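Local structure of SusD family protein (Bacteroides uniformis, 7KV1) at residues 266-271 with 406-411; 280-285 with 400-405. The protein probably binds beta-glucan at the cell surface, as a SusD-family glycan-binding protein of a human gut Bacteroides. All coordinates share one frame; numbering follows the deposited sequence.

Contact 1 of 2, residues 266-271 with 406-411; sequences FRLNPS and YRYAET. With NCO (cobalt hexammine(III)), chain C.
Tyr408, in the first turn of helix 408-420, carries most of this contact. With CG anti to the backbone N (chi1 178°), its side chain runs from CB straight to the loop 266-271. From there the ring lies along the loop backbone, with different residues at its two flanks. On one flank CD1 meets Phe266 CB at 3.8 Å. This methylene sits over the ring face in a CH-pi contact, 4.2 Å from the Tyr408 centroid and 28° off the normal, and Arg267 N lies over the same face nearer the rim. On the other flank CD2 comes within 3.6 Å of Arg267 C, and CE2 reaches Arg267 CA at 3.9 Å. At the tip, Tyr408 OH accepts a hydrogen bond of 3.1 Å from ammine N5 of the cobalt hexammine. Beside the ring, and crossing the tyrosine at about a right angle, Leu268 sends CD2 onto the start of the helix, 3.6 Å from Ala409 N. The loop is braced within itself as Arg267 bends back and NH1 donates to Leu268 O at 2.7 Å, nearly straight (167°) and in the guanidinium plane. Phe266 O takes hydrogen bonds from three ammines, N1, N5 and N6, which probably draws on the strong positive charge of the complex. Ile261 O and Ser263 O add further carbonyls, so that the loop, Tyr408 and the end of helix 250-262 together form an outer-sphere cation site, in which protein oxygens meet the ammines and not the cobalt itself.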
ATOM      1  N   PHE A 266       0.692 -11.155  17.847  1.00 24.51           N
ATOM      2  CA  PHE A 266      -0.073 -10.134  17.083  1.00 25.17           C
ATOM      3  C   PHE A 266      -1.449  -9.943  17.725  1.00 23.59           C
ATOM      4  O   PHE A 266      -2.049 -10.926  18.178  1.00 22.64           O
ATOM      5  CB  PHE A 266      -0.197 -10.551  15.608  1.00 25.46           C
ATOM      6  CG  PHE A 266       1.114 -10.488  14.875  1.00 25.75           C
ATOM      7  CD1 PHE A 266       1.722  -9.267  14.648  1.00 27.80           C
ATOM      8  CD2 PHE A 266       1.778 -11.639  14.497  1.00 27.52           C
ATOM      9  CE1 PHE A 266       2.951  -9.190  14.007  1.00 28.64           C
ATOM     10  CE2 PHE A 266       3.004 -11.570  13.864  1.00 28.94           C
ATOM     11  CZ  PHE A 266       3.589 -10.349  13.620  1.00 27.91           C
ATOM     12  N   ARG A 267      -1.932  -8.714  17.756  1.00 21.43           N
ATOM     13  CA  ARG A 267      -3.332  -8.457  18.162  1.00 23.27           C
ATOM     14  C   ARG A 267      -3.783  -7.139  17.553  1.00 22.51           C
ATOM     15  O   ARG A 267      -2.912  -6.333  17.212  1.00 26.12           O
ATOM     16  CB  ARG A 267      -3.495  -8.461  19.691  1.00 23.04           C
ATOM     17  CG  ARG A 267      -2.646  -7.439  20.424  1.00 26.47           C
ATOM     18  CD  ARG A 267      -3.387  -6.545  21.412  1.00 31.37           C
ATOM     19  NE  ARG A 267      -4.214  -7.240  22.375  1.00 33.27           N
ATOM     20  CZ  ARG A 267      -5.546  -7.172  22.462  1.00 35.05           C
ATOM     21  NH1 ARG A 267      -6.283  -6.444  21.627  1.00 35.35           N
ATOM     22  NH2 ARG A 267      -6.149  -7.861  23.405  1.00 35.04           N
ATOM     23  N   LEU A 268      -5.095  -6.899  17.531  1.00 20.99           N
ATOM     24  CA  LEU A 268      -5.647  -5.575  17.195  1.00 20.84           C
ATOM     25  C   LEU A 268      -5.292  -4.593  18.308  1.00 21.85           C
ATOM     26  O   LEU A 268      -5.454  -4.924  19.502  1.00 21.39           O
ATOM     27  CB  LEU A 268      -7.158  -5.696  16.984  1.00 20.01           C
ATOM     28  CG  LEU A 268      -7.598  -6.511  15.780  1.00 20.73           C
ATOM     29  CD1 LEU A 268      -9.108  -6.486  15.654  1.00 24.08           C
ATOM     30  CD2 LEU A 268      -6.973  -5.969  14.496  1.00 22.09           C
ATOM     31  N   ASN A 269      -4.819  -3.407  17.952  1.00 22.31           N
ATOM     32  CA  ASN A 269      -4.721  -2.310  18.948  1.00 23.38           C
ATOM     33  C   ASN A 269      -6.111  -2.074  19.541  1.00 23.43           C
ATOM     34  O   ASN A 269      -7.084  -1.886  18.803  1.00 20.57           O
ATOM     35  CB  ASN A 269      -4.175  -1.028  18.323  1.00 24.12           C
ATOM     36  CG  ASN A 269      -3.664  -0.050  19.345  1.00 25.60           C
ATOM     37  OD1 ASN A 269      -4.334   0.180  20.347  1.00 27.11           O
ATOM     38  ND2 ASN A 269      -2.486   0.512  19.099  1.00 25.87           N
ATOM     39  N   PRO A 270      -6.264  -2.098  20.886  1.00 24.57           N
ATOM     40  CA  PRO A 270      -7.567  -1.861  21.499  1.00 26.71           C
ATOM     41  C   PRO A 270      -8.192  -0.544  21.040  1.00 26.31           C
ATOM     42  O   PRO A 270      -9.390  -0.484  21.003  1.00 22.49           O
ATOM     43  CB  PRO A 270      -7.296  -1.841  23.018  1.00 29.58           C
ATOM     44  CG  PRO A 270      -5.986  -2.590  23.178  1.00 29.12           C
ATOM     45  CD  PRO A 270      -5.231  -2.472  21.868  1.00 26.80           C
ATOM     46  N   SER A 271      -7.365   0.476  20.742  1.00 26.79           N
ATOM     47  CA  SER A 271      -7.799   1.797  20.219  1.00 25.53           C
ATOM     48  C   SER A 271      -7.355   1.921  18.754  1.00 24.72           C
ATOM     49  O   SER A 271      -6.141   1.939  18.513  1.00 22.17           O
ATOM     50  CB  SER A 271      -7.218   2.939  21.040  1.00 25.59           C
ATOM     51  OG  SER A 271      -7.275   4.156  20.308  1.00 25.22           O
ATOM     52  N   TYR A 406       1.273  -3.035   6.428  1.00 20.81           N
ATOM     53  CA  TYR A 406       0.494  -4.253   6.754  1.00 18.92           C
ATOM     54  C   TYR A 406       0.111  -4.197   8.225  1.00 19.05           C
ATOM     55  O   TYR A 406       1.015  -4.099   9.033  1.00 18.90           O
ATOM     56  CB  TYR A 406       1.295  -5.525   6.473  1.00 19.91           C
ATOM     57  CG  TYR A 406       1.460  -5.802   5.005  1.00 19.81           C
ATOM     58  CD1 TYR A 406       0.354  -5.778   4.166  1.00 20.40           C
ATOM     59  CD2 TYR A 406       2.708  -6.035   4.455  1.00 17.85           C
ATOM     60  CE1 TYR A 406       0.497  -5.978   2.799  1.00 20.47           C
ATOM     61  CE2 TYR A 406       2.856  -6.263   3.094  1.00 20.51           C
ATOM     62  CZ  TYR A 406       1.746  -6.221   2.258  1.00 18.32           C
ATOM     63  OH  TYR A 406       1.871  -6.387   0.910  1.00 19.71           O
ATOM     64  N   ARG A 407      -1.183  -4.272   8.524  1.00 16.81           N
ATOM     65  CA  ARG A 407      -1.724  -4.365   9.903  1.00 18.54           C
ATOM     66  C   ARG A 407      -2.432  -5.717  10.091  1.00 18.63           C
ATOM     67  O   ARG A 407      -3.020  -6.249   9.147  1.00 16.60           O
ATOM     68  CB  ARG A 407      -2.733  -3.240  10.154  1.00 18.61           C
ATOM     69  CG  ARG A 407      -2.136  -1.858   9.982  1.00 18.24           C
ATOM     70  CD  ARG A 407      -3.048  -0.832  10.573  1.00 17.79           C
ATOM     71  NE  ARG A 407      -4.169  -0.395   9.770  1.00 18.91           N
ATOM     72  CZ  ARG A 407      -5.460  -0.608  10.043  1.00 17.81           C
ATOM     73  NH1 ARG A 407      -5.826  -1.396  11.037  1.00 18.53           N
ATOM     74  NH2 ARG A 407      -6.391  -0.032   9.291  1.00 18.25           N
ATOM     75  N   TYR A 408      -2.477  -6.197  11.312  1.00 18.37           N
ATOM     76  CA  TYR A 408      -3.173  -7.456  11.654  1.00 19.77           C
ATOM     77  C   TYR A 408      -4.688  -7.349  11.358  1.00 18.82           C
ATOM     78  O   TYR A 408      -5.286  -8.423  11.179  1.00 19.85           O
ATOM     79  CB  TYR A 408      -2.848  -7.826  13.103  1.00 20.77           C
ATOM     80  CG  TYR A 408      -3.506  -9.068  13.639  1.00 19.97           C
ATOM     81  CD1 TYR A 408      -3.104 -10.335  13.235  1.00 19.82           C
ATOM     82  CD2 TYR A 408      -4.535  -8.978  14.555  1.00 21.98           C
ATOM     83  CE1 TYR A 408      -3.703 -11.471  13.753  1.00 20.43           C
ATOM     84  CE2 TYR A 408      -5.127 -10.106  15.103  1.00 20.88           C
ATOM     85  CZ  TYR A 408      -4.729 -11.353  14.678  1.00 22.47           C
ATOM     86  OH  TYR A 408      -5.316 -12.462  15.201  1.00 21.37           O
ATOM     87  N   ALA A 409      -5.296  -6.156  11.284  1.00 18.11           N
ATOM     88  CA  ALA A 409      -6.700  -6.016  10.811  1.00 18.60           C
ATOM     89  C   ALA A 409      -6.824  -6.639   9.411  1.00 17.90           C
ATOM     90  O   ALA A 409      -7.786  -7.383   9.150  1.00 17.21           O
ATOM     91  CB  ALA A 409      -7.181  -4.579  10.834  1.00 17.78           C
ATOM     92  N   GLU A 410      -5.816  -6.429   8.561  1.00 18.26           N
ATOM     93  CA  GLU A 410      -5.800  -6.976   7.192  1.00 17.16           C
ATOM     94  C   GLU A 410      -5.579  -8.499   7.208  1.00 18.88           C
ATOM     95  O   GLU A 410      -6.166  -9.198   6.363  1.00 16.97           O
ATOM     96  CB  GLU A 410      -4.786  -6.205   6.341  1.00 19.41           C
ATOM     97  CG  GLU A 410      -4.932  -6.515   4.887  1.00 20.16           C
ATOM     98  CD  GLU A 410      -4.029  -5.794   3.909  1.00 22.18           C
ATOM     99  OE1 GLU A 410      -3.129  -5.025   4.328  1.00 22.34           O
ATOM    100  OE2 GLU A 410      -4.317  -5.938   2.709  1.00 23.65           O
ATOM    101  N   THR A 411      -4.779  -9.024   8.135  1.00 19.91           N
ATOM    102  CA  THR A 411      -4.664 -10.490   8.368  1.00 19.72           C
ATOM    103  C   THR A 411      -6.069 -11.071   8.592  1.00 18.76           C
ATOM    104  O   THR A 411      -6.427 -12.052   7.908  1.00 17.82           O
ATOM    105  CB  THR A 411      -3.710 -10.796   9.529  1.00 20.33           C
ATOM    106  OG1 THR A 411      -2.502 -10.033   9.390  1.00 18.25           O
ATOM    107  CG2 THR A 411      -3.428 -12.277   9.617  1.00 21.64           C
TER
HETATM  108 CO   NCO C 601      -4.317 -13.854  19.103  1.00 23.12          CO
HETATM  109  N1  NCO C 601      -2.618 -13.402  20.071  1.00 22.87           N
HETATM  110  N2  NCO C 601      -5.916 -14.466  18.077  1.00 24.53           N
HETATM  111  N3  NCO C 601      -5.375 -14.079  20.862  1.00 25.49           N
HETATM  112  N4  NCO C 601      -3.796 -15.754  19.156  1.00 22.68           N
HETATM  113  N5  NCO C 601      -3.326 -13.638  17.332  1.00 22.10           N
HETATM  114  N6  NCO C 601      -4.874 -11.958  19.063  1.00 24.55           N

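Contact 2 of 2, residues 280-285 with 400-405. With EDO (1,2-ethanediol), chain D.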
ATOM      1  N   GLY A 280       1.862   4.556  18.719  1.00 28.94           N
ATOM      2  CA  GLY A 280       1.245   3.385  18.054  1.00 26.55           C
ATOM      3  C   GLY A 280       2.157   2.750  17.016  1.00 26.85           C
ATOM      4  O   GLY A 280       1.854   1.634  16.546  1.00 24.33           O
ATOM      5  N   GLU A 281       3.269   3.407  16.688  1.00 26.08           N
ATOM      6  CA  GLU A 281       4.257   2.866  15.727  1.00 27.23           C
ATOM      7  C   GLU A 281       4.757   1.544  16.279  1.00 26.08           C
ATOM      8  O   GLU A 281       5.100   1.503  17.466  1.00 24.58           O
ATOM      9  CB  GLU A 281       5.397   3.861  15.520  1.00 29.44           C
ATOM     10  CG  GLU A 281       4.915   5.120  14.849  1.00 29.54           C
ATOM     11  CD  GLU A 281       6.012   6.075  14.437  1.00 32.04           C
ATOM     12  OE1 GLU A 281       7.137   5.933  14.963  1.00 33.70           O
ATOM     13  OE2 GLU A 281       5.731   6.943  13.585  1.00 29.09           O
ATOM     14  N   TRP A 282       4.735   0.497  15.468  1.00 26.02           N
ATOM     15  CA  TRP A 282       5.216  -0.849  15.869  1.00 26.71           C
ATOM     16  C   TRP A 282       4.457  -1.345  17.122  1.00 27.15           C
ATOM     17  O   TRP A 282       5.048  -2.074  17.928  1.00 24.89           O
ATOM     18  CB  TRP A 282       6.742  -0.805  16.063  1.00 27.40           C
ATOM     19  CG  TRP A 282       7.441  -0.537  14.765  1.00 28.14           C
ATOM     20  CD1 TRP A 282       8.149   0.569  14.408  1.00 28.12           C
ATOM     21  CD2 TRP A 282       7.443  -1.405  13.623  1.00 27.44           C
ATOM     22  NE1 TRP A 282       8.588   0.450  13.110  1.00 29.75           N
ATOM     23  CE2 TRP A 282       8.181  -0.762  12.612  1.00 28.27           C
ATOM     24  CE3 TRP A 282       6.930  -2.684  13.384  1.00 29.84           C
ATOM     25  CZ2 TRP A 282       8.411  -1.351  11.375  1.00 30.61           C
ATOM     26  CZ3 TRP A 282       7.148  -3.271  12.155  1.00 32.70           C
ATOM     27  CH2 TRP A 282       7.885  -2.608  11.167  1.00 31.88           C
ATOM     28  N   CYS A 283       3.168  -1.023  17.256  1.00 26.06           N
ATOM     29  CA  CYS A 283       2.278  -1.721  18.222  1.00 24.13           C
ATOM     30  C   CYS A 283       2.099  -3.160  17.719  1.00 25.15           C
ATOM     31  O   CYS A 283       2.621  -3.502  16.598  1.00 22.48           O
ATOM     32  CB  CYS A 283       0.950  -1.002  18.407  1.00 26.27           C
ATOM     33  SG  CYS A 283      -0.113  -1.015  16.939  1.00 26.78           S
ATOM     34  N   ASP A 284       1.426  -4.002  18.506  1.00 23.28           N
ATOM     35  CA  ASP A 284       1.368  -5.455  18.213  1.00 25.14           C
ATOM     36  C   ASP A 284       0.394  -5.742  17.066  1.00 23.17           C
ATOM     37  O   ASP A 284       0.339  -6.899  16.634  1.00 22.52           O
ATOM     38  CB  ASP A 284       1.084  -6.238  19.493  1.00 27.62           C
ATOM     39  CG  ASP A 284       2.297  -6.197  20.430  1.00 32.16           C
ATOM     40  OD1 ASP A 284       3.463  -6.367  19.925  1.00 27.03           O
ATOM     41  OD2 ASP A 284       2.089  -5.946  21.628  1.00 31.24           O
ATOM     42  N   GLU A 285      -0.300  -4.737  16.557  1.00 22.10           N
ATOM     43  CA  GLU A 285      -1.081  -4.841  15.298  1.00 23.29           C
ATOM     44  C   GLU A 285      -0.160  -4.755  14.070  1.00 23.26           C
ATOM     45  O   GLU A 285      -0.536  -5.215  12.976  1.00 24.42           O
ATOM     46  CB  GLU A 285      -2.124  -3.730  15.261  1.00 23.65           C
ATOM     47  CG  GLU A 285      -3.017  -3.876  14.051  1.00 24.64           C
ATOM     48  CD  GLU A 285      -4.367  -3.199  14.145  1.00 22.13           C
ATOM     49  OE1 GLU A 285      -4.742  -2.737  15.246  1.00 20.86           O
ATOM     50  OE2 GLU A 285      -5.025  -3.143  13.108  1.00 21.53           O
ATOM     51  N   ASN A 400       7.568  12.756  11.004  1.00 26.91           N
ATOM     52  CA  ASN A 400       8.171  11.467  11.437  1.00 28.45           C
ATOM     53  C   ASN A 400       7.200  10.299  11.237  1.00 25.75           C
ATOM     54  O   ASN A 400       7.535   9.174  11.680  1.00 28.48           O
ATOM     55  CB  ASN A 400       8.612  11.514  12.909  1.00 30.80           C
ATOM     56  CG  ASN A 400       7.449  11.734  13.846  1.00 32.17           C
ATOM     57  OD1 ASN A 400       6.290  11.653  13.438  1.00 37.20           O
ATOM     58  ND2 ASN A 400       7.741  12.059  15.094  1.00 37.17           N
ATOM     59  N   ASN A 401       6.021  10.525  10.666  1.00 25.61           N
ATOM     60  CA  ASN A 401       4.983   9.456  10.593  1.00 25.24           C
ATOM     61  C   ASN A 401       5.515   8.261   9.800  1.00 26.81           C
ATOM     62  O   ASN A 401       5.710   8.411   8.566  1.00 25.89           O
ATOM     63  CB  ASN A 401       3.699   9.924   9.916  1.00 26.29           C
ATOM     64  CG  ASN A 401       3.094  11.108  10.627  1.00 27.23           C
ATOM     65  OD1 ASN A 401       3.661  12.196  10.574  1.00 27.02           O
ATOM     66  ND2 ASN A 401       1.943  10.914  11.263  1.00 23.36           N
ATOM     67  N   ASN A 402       5.668   7.109  10.455  1.00 22.85           N
ATOM     68  CA  ASN A 402       5.862   5.811   9.757  1.00 23.06           C
ATOM     69  C   ASN A 402       4.646   5.527   8.855  1.00 23.53           C
ATOM     70  O   ASN A 402       3.492   5.877   9.214  1.00 19.27           O
ATOM     71  CB  ASN A 402       6.023   4.643  10.719  1.00 23.57           C
ATOM     72  CG  ASN A 402       7.345   4.642  11.461  1.00 27.07           C
ATOM     73  OD1 ASN A 402       8.148   5.562  11.305  1.00 25.35           O
ATOM     74  ND2 ASN A 402       7.559   3.608  12.264  1.00 23.66           N
ATOM     75  N   TYR A 403       4.886   4.867   7.737  1.00 22.43           N
ATOM     76  CA  TYR A 403       3.810   4.446   6.820  1.00 21.88           C
ATOM     77  C   TYR A 403       3.423   3.031   7.232  1.00 21.42           C
ATOM     78  O   TYR A 403       4.276   2.139   7.120  1.00 21.09           O
ATOM     79  CB  TYR A 403       4.223   4.510   5.344  1.00 23.35           C
ATOM     80  CG  TYR A 403       3.053   4.167   4.466  1.00 24.99           C
ATOM     81  CD1 TYR A 403       1.893   4.927   4.536  1.00 27.34           C
ATOM     82  CD2 TYR A 403       3.029   3.036   3.673  1.00 26.53           C
ATOM     83  CE1 TYR A 403       0.769   4.614   3.786  1.00 30.21           C
ATOM     84  CE2 TYR A 403       1.905   2.700   2.926  1.00 27.38           C
ATOM     85  CZ  TYR A 403       0.767   3.480   2.995  1.00 29.17           C
ATOM     86  OH  TYR A 403      -0.357   3.175   2.281  1.00 31.80           O
ATOM     87  N   ARG A 404       2.195   2.856   7.713  1.00 21.51           N
ATOM     88  CA  ARG A 404       1.686   1.543   8.183  1.00 22.69           C
ATOM     89  C   ARG A 404       1.316   0.767   6.917  1.00 22.98           C
ATOM     90  O   ARG A 404       0.382   1.194   6.212  1.00 22.80           O
ATOM     91  CB  ARG A 404       0.494   1.679   9.142  1.00 22.21           C
ATOM     92  CG  ARG A 404       0.822   2.144  10.555  1.00 22.68           C
ATOM     93  CD  ARG A 404       1.456   3.520  10.693  1.00 22.61           C
ATOM     94  NE  ARG A 404       1.393   3.948  12.097  1.00 21.36           N
ATOM     95  CZ  ARG A 404       1.825   5.105  12.568  1.00 23.19           C
ATOM     96  NH1 ARG A 404       2.412   5.991  11.770  1.00 23.71           N
ATOM     97  NH2 ARG A 404       1.716   5.365  13.861  1.00 21.49           N
ATOM     98  N   TYR A 405       2.059  -0.285   6.593  1.00 22.00           N
ATOM     99  CA  TYR A 405       1.909  -0.980   5.283  1.00 20.49           C
ATOM    100  C   TYR A 405       0.998  -2.191   5.432  1.00 19.26           C
ATOM    101  O   TYR A 405       0.044  -2.301   4.640  1.00 20.10           O
ATOM    102  CB  TYR A 405       3.258  -1.379   4.675  1.00 21.04           C
ATOM    103  CG  TYR A 405       3.171  -1.566   3.179  1.00 19.25           C
ATOM    104  CD1 TYR A 405       2.612  -2.711   2.614  1.00 16.78           C
ATOM    105  CD2 TYR A 405       3.577  -0.556   2.337  1.00 19.48           C
ATOM    106  CE1 TYR A 405       2.492  -2.854   1.240  1.00 17.07           C
ATOM    107  CE2 TYR A 405       3.454  -0.678   0.961  1.00 19.03           C
ATOM    108  CZ  TYR A 405       2.919  -1.830   0.407  1.00 20.03           C
ATOM    109  OH  TYR A 405       2.855  -1.906  -0.962  1.00 18.59           O
TER
HETATM  110  C1  EDO D 602       1.565  -2.836  -4.466  1.00 27.41           C
HETATM  111  O1  EDO D 602       2.798  -2.184  -4.204  1.00 27.28           O
HETATM  112  C2  EDO D 602       0.603  -2.715  -3.346  1.00 28.52           C
HETATM  113  O2  EDO D 602       1.084  -3.338  -2.156  1.00 27.09           O
HETATM  114  O   HOH W   1       1.420   1.424  13.744  1.00 23.65           O
HETATM  115  O   HOH W   2       3.150   7.931  13.513  1.00 25.14           O
HETATM  116  O   HOH W   3       8.631   7.539  13.258  1.00 33.10           O
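Glu281 and Asn402 cross at about a right angle, yet their flat ends stack: the carboxylate and amide planes are only 12° apart, with Glu281 CD 3.6 Å from Asn402 CG. The same carboxylate also takes the backbone of Asn402. Asn402 N donates to Glu281 OE2 at 3.1 Å in an almost straight bond (174°), meeting the oxygen from above the carboxylate plane. Against Arg404 the orientation is different. Glu281 CG lies over one face of the guanidinium, 3.4 Å from Arg404 NH2, while the carboxylate is turned 68° from the guanidinium plane. The resulting salt bridge is long, Glu281 OE2 to Arg404 NH1 being 3.9 Å, and rests on charge alone, as no N-H points at the oxygen. Water 2 bridges the two charged groups, donating to Glu281 OE2 at 2.8 Å and accepting from Arg404 NH1 at 2.7 Å. Glu281 is the second residue of a type II beta turn, Gly280 to Cys283, which precedes strand 286-290, the antiparallel partner of strand 403-407. An alanine here would remove the carboxylate that accepts from Asn402 N, faces Arg404 and holds water 2, and would probably loosen the turn from the start of strand 403-407. Arg404 is also fixed in rotation, since NH1 donates to Asn402 O at 2.8 Å while NH2 binds Ile275 O. A further water links Arg404 NE to Gly280 O. Trp282, the third residue of the turn, has its ring steeply inclined to the Asn402 amide; NE1 and ND2 approach to 3.4 Å but are both donors, and each has its own acceptor, Asn291 OD1 for the indole and Glu289 OE1 for the amide.

Overall arrangement
Leaving helix 250-262, the chain first enters the loop 266-271, passes through helix 272-275 and then makes the turn-bearing segment 280-285, which leads into strand 286-290. More than a hundred residues later it returns as 400-405, closing contact 2, and the next six residues, 406-411, close contact 1, so that the loop of contact 2 is nested inside that of contact 1. Both use strand 403-407, contact 2 at its beginning and contact 1 where it passes into helix 408-420. Their centres are about 11 Å apart. Glu285 joins them, its O and OE1 probably accepting hydrogen bonds from Tyr408 N and Asn269 N, respectively.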